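Local coordinates for protein polysaccharide deacetylase (Streptococcus pyogenes, PDB 6DQ3) that removes N-acetyl groups from the linkage unit that joins rhamnopolysaccharides to the streptococcal cell wall, as a zinc-containing enzyme of carbohydrate esterase family 4, at residues D35-D38 with Q39-K43; V86-P89 with I90-Y94. All coordinates share one frame; numbering follows the deposited sequence.

Contact 1 of 2, residues D35-D38 with Q39-K43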
ATOM      1  N   ASP A  35       7.280 -14.266  11.066  1.00 33.85           N
ATOM      2  CA  ASP A  35       6.369 -15.210  11.708  1.00 39.06           C
ATOM      3  C   ASP A  35       5.059 -14.532  12.098  1.00 36.80           C
ATOM      4  O   ASP A  35       3.981 -15.113  11.933  1.00 34.51           O
ATOM      5  CB  ASP A  35       7.032 -15.837  12.933  1.00 40.07           C
ATOM      6  CG  ASP A  35       8.165 -16.784  12.567  1.00 51.93           C
ATOM      7  OD1 ASP A  35       8.103 -17.409  11.487  1.00 53.56           O
ATOM      8  OD2 ASP A  35       9.120 -16.900  13.364  1.00 58.48           O
ATOM      9  N   LEU A  36       5.130 -13.299  12.610  1.00 32.24           N
ATOM     10  CA  LEU A  36       3.918 -12.584  12.996  1.00 32.93           C
ATOM     11  C   LEU A  36       3.077 -12.229  11.774  1.00 36.02           C
ATOM     12  O   LEU A  36       1.844 -12.330  11.813  1.00 34.18           O
ATOM     13  CB  LEU A  36       4.275 -11.327  13.788  1.00 38.58           C
ATOM     14  CG  LEU A  36       3.117 -10.394  14.147  1.00 35.11           C
ATOM     15  CD1 LEU A  36       2.096 -11.128  15.008  1.00 38.24           C
ATOM     16  CD2 LEU A  36       3.611  -9.145  14.858  1.00 37.29           C
ATOM     17  N   PHE A  37       3.719 -11.794  10.688  1.00 30.47           N
ATOM     18  CA  PHE A  37       2.984 -11.534   9.456  1.00 29.32           C
ATOM     19  C   PHE A  37       2.245 -12.790   9.004  1.00 31.89           C
ATOM     20  O   PHE A  37       1.056 -12.737   8.666  1.00 27.49           O
ATOM     21  CB  PHE A  37       3.947 -11.032   8.380  1.00 30.79           C
ATOM     22  CG  PHE A  37       3.284 -10.688   7.080  1.00 28.03           C
ATOM     23  CD1 PHE A  37       2.246  -9.772   7.031  1.00 29.35           C
ATOM     24  CD2 PHE A  37       3.697 -11.288   5.905  1.00 29.31           C
ATOM     25  CE1 PHE A  37       1.642  -9.459   5.833  1.00 29.98           C
ATOM     26  CE2 PHE A  37       3.098 -10.980   4.706  1.00 29.49           C
ATOM     27  CZ  PHE A  37       2.067 -10.060   4.669  1.00 27.97           C
ATOM     28  N   ASP A  38       2.930 -13.938   9.026  1.00 29.88           N
ATOM     29  CA  ASP A  38       2.279 -15.204   8.709  1.00 30.64           C
ATOM     30  C   ASP A  38       1.041 -15.406   9.575  1.00 30.88           C
ATOM     31  O   ASP A  38      -0.038 -15.734   9.068  1.00 30.80           O
ATOM     32  CB  ASP A  38       3.278 -16.356   8.890  1.00 33.93           C
ATOM     33  CG  ASP A  38       2.733 -17.688   8.418  1.00 34.49           C
ATOM     34  OD1 ASP A  38       1.786 -18.197   9.053  1.00 36.42           O
ATOM     35  OD2 ASP A  38       3.246 -18.220   7.408  1.00 36.06           O
ATOM     36  N   GLN A  39       1.170 -15.168  10.884  1.00 30.62           N
ATOM     37  CA  GLN A  39       0.056 -15.403  11.798  1.00 32.52           C
ATOM     38  C   GLN A  39      -1.073 -14.397  11.591  1.00 32.18           C
ATOM     39  O   GLN A  39      -2.245 -14.739  11.791  1.00 30.80           O
ATOM     40  CB  GLN A  39       0.547 -15.354  13.245  1.00 35.87           C
ATOM     41  CG  GLN A  39       1.432 -16.528  13.630  1.00 40.99           C
ATOM     42  CD  GLN A  39       2.244 -16.276  14.889  1.00 49.66           C
ATOM     43  OE1 GLN A  39       1.955 -15.364  15.661  1.00 50.23           O
ATOM     44  NE2 GLN A  39       3.271 -17.093  15.100  1.00 54.76           N
ATOM     45  N   GLN A  40      -0.748 -13.164  11.202  1.00 32.99           N
ATOM     46  CA  GLN A  40      -1.790 -12.192  10.892  1.00 30.29           C
ATOM     47  C   GLN A  40      -2.584 -12.619   9.663  1.00 31.02           C
ATOM     48  O   GLN A  40      -3.819 -12.589   9.669  1.00 31.27           O
ATOM     49  CB  GLN A  40      -1.172 -10.812  10.679  1.00 32.13           C
ATOM     50  CG  GLN A  40      -0.620 -10.176  11.940  1.00 33.39           C
ATOM     51  CD  GLN A  40       0.230  -8.958  11.641  1.00 31.29           C
ATOM     52  OE1 GLN A  40       0.599  -8.713  10.492  1.00 29.28           O
ATOM     53  NE2 GLN A  40       0.544  -8.189  12.674  1.00 33.30           N
ATOM     54  N   LEU A  41      -1.892 -13.029   8.599  1.00 30.48           N
ATOM     55  CA  LEU A  41      -2.602 -13.457   7.400  1.00 29.98           C
ATOM     56  C   LEU A  41      -3.414 -14.718   7.663  1.00 33.29           C
ATOM     57  O   LEU A  41      -4.545 -14.846   7.180  1.00 32.08           O
ATOM     58  CB  LEU A  41      -1.625 -13.700   6.257  1.00 30.35           C
ATOM     59  CG  LEU A  41      -1.018 -12.495   5.552  1.00 28.40           C
ATOM     60  CD1 LEU A  41      -0.179 -12.992   4.382  1.00 31.63           C
ATOM     61  CD2 LEU A  41      -2.088 -11.534   5.080  1.00 34.16           C
ATOM     62  N   GLN A  42      -2.843 -15.677   8.399  1.00 30.09           N
ATOM     63  CA  GLN A  42      -3.586 -16.878   8.749  1.00 33.44           C
ATOM     64  C   GLN A  42      -4.911 -16.528   9.416  1.00 34.27           C
ATOM     65  O   GLN A  42      -5.956 -17.096   9.085  1.00 35.71           O
ATOM     66  CB  GLN A  42      -2.744 -17.763   9.665  1.00 33.84           C
ATOM     67  CG  GLN A  42      -3.439 -19.036  10.110  1.00 42.77           C
ATOM     68  CD  GLN A  42      -2.641 -19.791  11.159  1.00 52.51           C
ATOM     69  OE1 GLN A  42      -1.724 -19.242  11.770  1.00 55.24           O
ATOM     70  NE2 GLN A  42      -2.984 -21.055  11.373  1.00 58.53           N
ATOM     71  N   LYS A  43      -4.882 -15.586  10.362  1.00 30.19           N
ATOM     72  CA  LYS A  43      -6.097 -15.231  11.090  1.00 30.74           C
ATOM     73  C   LYS A  43      -7.096 -14.514  10.186  1.00 31.92           C
ATOM     74  O   LYS A  43      -8.308 -14.747  10.287  1.00 30.92           O
ATOM     75  CB  LYS A  43      -5.738 -14.373  12.302  1.00 33.89           C
ATOM     76  CG  LYS A  43      -6.888 -14.085  13.247  1.00 41.56           C
ATOM     77  CD  LYS A  43      -7.325 -15.312  14.028  1.00 50.36           C
ATOM     78  CE  LYS A  43      -8.615 -15.021  14.775  1.00 54.80           C
ATOM     79  NZ  LYS A  43      -8.931 -16.066  15.788  1.00 58.62           N
TER
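The N-H groups of Gln39, Gln40, Leu41 and Gln42 bond back to the carbonyls of Asp35, Leu36, Phe37 and Asp38, with the N-H...O angle nearest to linear from Leu41 N to Phe37 O (3.0 Å, 170°), which marks a regular alpha-helical run within helix 34-46. On the inward side the ring of Phe37 and the isobutyl group of Leu41 meet obliquely. Leu41 CD1 stands 4.2 Å from the centroid of the Phe37 ring, an off-centre CH-pi contact, and its closest ring atom is Phe37 CZ at 3.7 Å. With CG anti to the backbone N, the Phe37 ring comes forward from CB only to about the level of its own CA; it is Leu41, its CG beside the backbone N (chi1 -75°), that reaches back onto the ring face. Gln40 comes to the same ring differently: its OE1 lies at the edge, near the ring plane, 4.0 Å from Phe37 CD1, with amide and ring planes 83° apart. The other end of that amide, Gln40 NE2, rests against Leu36 CG at 3.7 Å. Gln39 stays on the outer side, its CG 3.4 Å from Asp35 O. Beyond this helix, Tyr14 meets the Phe37 ring edge-to-face, while Leu91 of helix 81-93 packs on Phe37 and Leu41. Gln40 OE1 is hydrogen-bonded to the Tyr14 hydroxyl and NE2 weakly to Met219 O, so both polar ends are satisfied, consistent with a buried amide held beside Leu36 and Phe37.

Contact 2 of 2, residues V86-P89 with I90-Y94; sequences VAYP and ILKKY
One face of the Tyr88 ring carries the aliphatic chain of Lys92. Its CE sits above that face, 3.9 Å from the ring centroid, in a CH-pi contact 26° off the normal. A water lies at the ring's edge, in its plane. The ring of Tyr94 has Lys93 CG over one face, 3.8 Å above its plane. Lys92 CD adds a second touch, 3.5 Å from Tyr88 CZ. The lysine chain crosses the Tyr88 ring obliquely, and its bend at chi3 (-67°) turns CE over the face instead of letting the chain run straight past. The water joins the two polar ends: it lies 2.7 Å from Tyr88 OH and accepts a hydrogen bond from Lys92 NZ at 3.1 Å. This i to i+4 pair belongs to helix 81-93, the helical link of a beta-alpha-beta unit between parallel strands 71-77 and 98-102 in the deacetylase domain. Pro89 kinks the helix, since its N has no hydrogen to give to the turn before. Ile90 N stands 3.7 Å from Val86 O, and the i to i+4 bonds across the contact begin with Leu91 N to Ala87 O, continuing through Lys92 N to Tyr88 O and Lys93 N to Pro89 O. Toward the sheet, Leu91 CD1 approaches Ala87 CB at 4.3 Å, and these two side chains reach Leu74 and Phe76 of strand 71-77 respectively. Ile90 CG1 lies 3.5 Å from Val86 O. The Tyr88 side chain also touches Glu122 and Met123 of helix 117-124.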
ATOM      1  N   VAL A  86      10.429 -11.737   1.380  1.00 32.42           N
ATOM      2  CA  VAL A  86       9.811 -12.210   2.611  1.00 33.38           C
ATOM      3  C   VAL A  86       8.289 -12.165   2.516  1.00 33.99           C
ATOM      4  O   VAL A  86       7.624 -13.195   2.667  1.00 34.34           O
ATOM      5  CB  VAL A  86      10.321 -11.389   3.813  1.00 30.18           C
ATOM      6  CG1 VAL A  86       9.781 -11.942   5.118  1.00 36.08           C
ATOM      7  CG2 VAL A  86      11.850 -11.360   3.831  1.00 32.01           C
ATOM      8  N   ALA A  87       7.725 -10.986   2.250  1.00 30.60           N
ATOM      9  CA  ALA A  87       6.271 -10.850   2.306  1.00 33.37           C
ATOM     10  C   ALA A  87       5.584 -11.655   1.207  1.00 31.20           C
ATOM     11  O   ALA A  87       4.568 -12.315   1.456  1.00 28.38           O
ATOM     12  CB  ALA A  87       5.879  -9.374   2.218  1.00 28.41           C
ATOM     13  N   TYR A  88       6.116 -11.604  -0.014  1.00 30.71           N
ATOM     14  CA  TYR A  88       5.443 -12.213  -1.162  1.00 27.32           C
ATOM     15  C   TYR A  88       5.249 -13.717  -1.014  1.00 31.13           C
ATOM     16  O   TYR A  88       4.139 -14.207  -1.296  1.00 31.38           O
ATOM     17  CB  TYR A  88       6.240 -11.849  -2.422  1.00 28.11           C
ATOM     18  CG  TYR A  88       5.773 -12.494  -3.697  1.00 29.81           C
ATOM     19  CD1 TYR A  88       4.475 -12.320  -4.150  1.00 32.56           C
ATOM     20  CD2 TYR A  88       6.635 -13.268  -4.457  1.00 30.12           C
ATOM     21  CE1 TYR A  88       4.046 -12.911  -5.315  1.00 33.15           C
ATOM     22  CE2 TYR A  88       6.216 -13.866  -5.621  1.00 33.98           C
ATOM     23  CZ  TYR A  88       4.920 -13.683  -6.048  1.00 33.32           C
ATOM     24  OH  TYR A  88       4.500 -14.272  -7.213  1.00 34.74           O
ATOM     25  N   PRO A  89       6.248 -14.507  -0.610  1.00 30.19           N
ATOM     26  CA  PRO A  89       5.981 -15.942  -0.397  1.00 35.39           C
ATOM     27  C   PRO A  89       4.881 -16.199   0.614  1.00 32.85           C
ATOM     28  O   PRO A  89       4.062 -17.109   0.433  1.00 30.53           O
ATOM     29  CB  PRO A  89       7.329 -16.491   0.096  1.00 33.51           C
ATOM     30  CG  PRO A  89       8.347 -15.525  -0.417  1.00 37.08           C
ATOM     31  CD  PRO A  89       7.673 -14.166  -0.457  1.00 32.22           C
ATOM     32  N   ILE A  90       4.851 -15.421   1.696  1.00 29.21           N
ATOM     33  CA  ILE A  90       3.826 -15.604   2.715  1.00 28.40           C
ATOM     34  C   ILE A  90       2.456 -15.207   2.174  1.00 32.08           C
ATOM     35  O   ILE A  90       1.447 -15.857   2.469  1.00 30.36           O
ATOM     36  CB  ILE A  90       4.204 -14.816   3.984  1.00 28.81           C
ATOM     37  CG1 ILE A  90       5.527 -15.357   4.543  1.00 36.15           C
ATOM     38  CG2 ILE A  90       3.094 -14.923   5.012  1.00 31.79           C
ATOM     39  CD1 ILE A  90       6.141 -14.536   5.666  1.00 34.40           C
ATOM     40  N   LEU A  91       2.393 -14.155   1.356  1.00 32.60           N
ATOM     41  CA  LEU A  91       1.120 -13.795   0.739  1.00 30.60           C
ATOM     42  C   LEU A  91       0.619 -14.908  -0.176  1.00 30.41           C
ATOM     43  O   LEU A  91      -0.568 -15.257  -0.148  1.00 32.30           O
ATOM     44  CB  LEU A  91       1.263 -12.483  -0.030  1.00 29.37           C
ATOM     45  CG  LEU A  91       1.427 -11.248   0.856  1.00 27.59           C
ATOM     46  CD1 LEU A  91       2.191 -10.159   0.112  1.00 29.18           C
ATOM     47  CD2 LEU A  91       0.068 -10.732   1.332  1.00 29.88           C
ATOM     48  N   LYS A  92       1.510 -15.481  -0.988  1.00 31.68           N
ATOM     49  CA  LYS A  92       1.121 -16.589  -1.855  1.00 34.27           C
ATOM     50  C   LYS A  92       0.643 -17.787  -1.042  1.00 34.15           C
ATOM     51  O   LYS A  92      -0.320 -18.465  -1.428  1.00 34.38           O
ATOM     52  CB  LYS A  92       2.292 -17.000  -2.746  1.00 34.01           C
ATOM     53  CG  LYS A  92       2.595 -16.047  -3.883  1.00 35.52           C
ATOM     54  CD  LYS A  92       3.533 -16.684  -4.909  1.00 36.26           C
ATOM     55  CE  LYS A  92       4.922 -16.926  -4.332  1.00 39.41           C
ATOM     56  NZ  LYS A  92       5.857 -17.483  -5.349  1.00 40.44           N
ATOM     57  N   LYS A  93       1.321 -18.074   0.073  1.00 33.50           N
ATOM     58  CA  LYS A  93       0.930 -19.186   0.935  1.00 34.90           C
ATOM     59  C   LYS A  93      -0.541 -19.106   1.309  1.00 32.89           C
ATOM     60  O   LYS A  93      -1.240 -20.124   1.332  1.00 32.86           O
ATOM     61  CB  LYS A  93       1.809 -19.185   2.187  1.00 34.58           C
ATOM     62  CG  LYS A  93       1.367 -20.115   3.301  1.00 35.06           C
ATOM     63  CD  LYS A  93       2.381 -20.102   4.450  1.00 34.48           C
ATOM     64  CE  LYS A  93       1.962 -21.030   5.584  1.00 38.74           C
ATOM     65  NZ  LYS A  93       2.904 -20.961   6.740  1.00 37.03           N
ATOM     66  N   TYR A  94      -1.035 -17.904   1.588  1.00 36.15           N
ATOM     67  CA  TYR A  94      -2.415 -17.712   2.006  1.00 36.43           C
ATOM     68  C   TYR A  94      -3.310 -17.234   0.871  1.00 35.03           C
ATOM     69  O   TYR A  94      -4.461 -16.859   1.118  1.00 38.35           O
ATOM     70  CB  TYR A  94      -2.455 -16.747   3.193  1.00 33.40           C
ATOM     71  CG  TYR A  94      -1.856 -17.389   4.431  1.00 32.75           C
ATOM     72  CD1 TYR A  94      -2.572 -18.341   5.147  1.00 32.58           C
ATOM     73  CD2 TYR A  94      -0.559 -17.096   4.845  1.00 36.44           C
ATOM     74  CE1 TYR A  94      -2.037 -18.955   6.264  1.00 37.84           C
ATOM     75  CE2 TYR A  94      -0.012 -17.709   5.969  1.00 33.77           C
ATOM     76  CZ  TYR A  94      -0.759 -18.638   6.670  1.00 37.40           C
ATOM     77  OH  TYR A  94      -0.234 -19.265   7.785  1.00 35.16           O
TER
HETATM   78  O   HOH W   1       6.192 -16.159  -8.142  1.00 36.28           O

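Contact 1 lies on helix 34-46 and contact 2 on helix 81-93, in that order along the chain, with centres about 10 Å apart on the same side of the chain's centre. Asp38 of contact 1 reaches contact 2 with both carboxylate oxygens: OD2 forms a salt bridge with Lys93 NZ at 2.8 Å, and OD1 a probable hydrogen bond at 2.6 Å with OH of Tyr94, which follows the helix end. Beside these two polar bonds, Phe37 CD2 packs 3.8 Å from Ile90 CG2. Helix 81-93 touches strand 71-77, and Phe37 and Gln40 meet Tyr14 of its parallel neighbour 8-14, so both helices pack on adjacent strands of the mixed sheet.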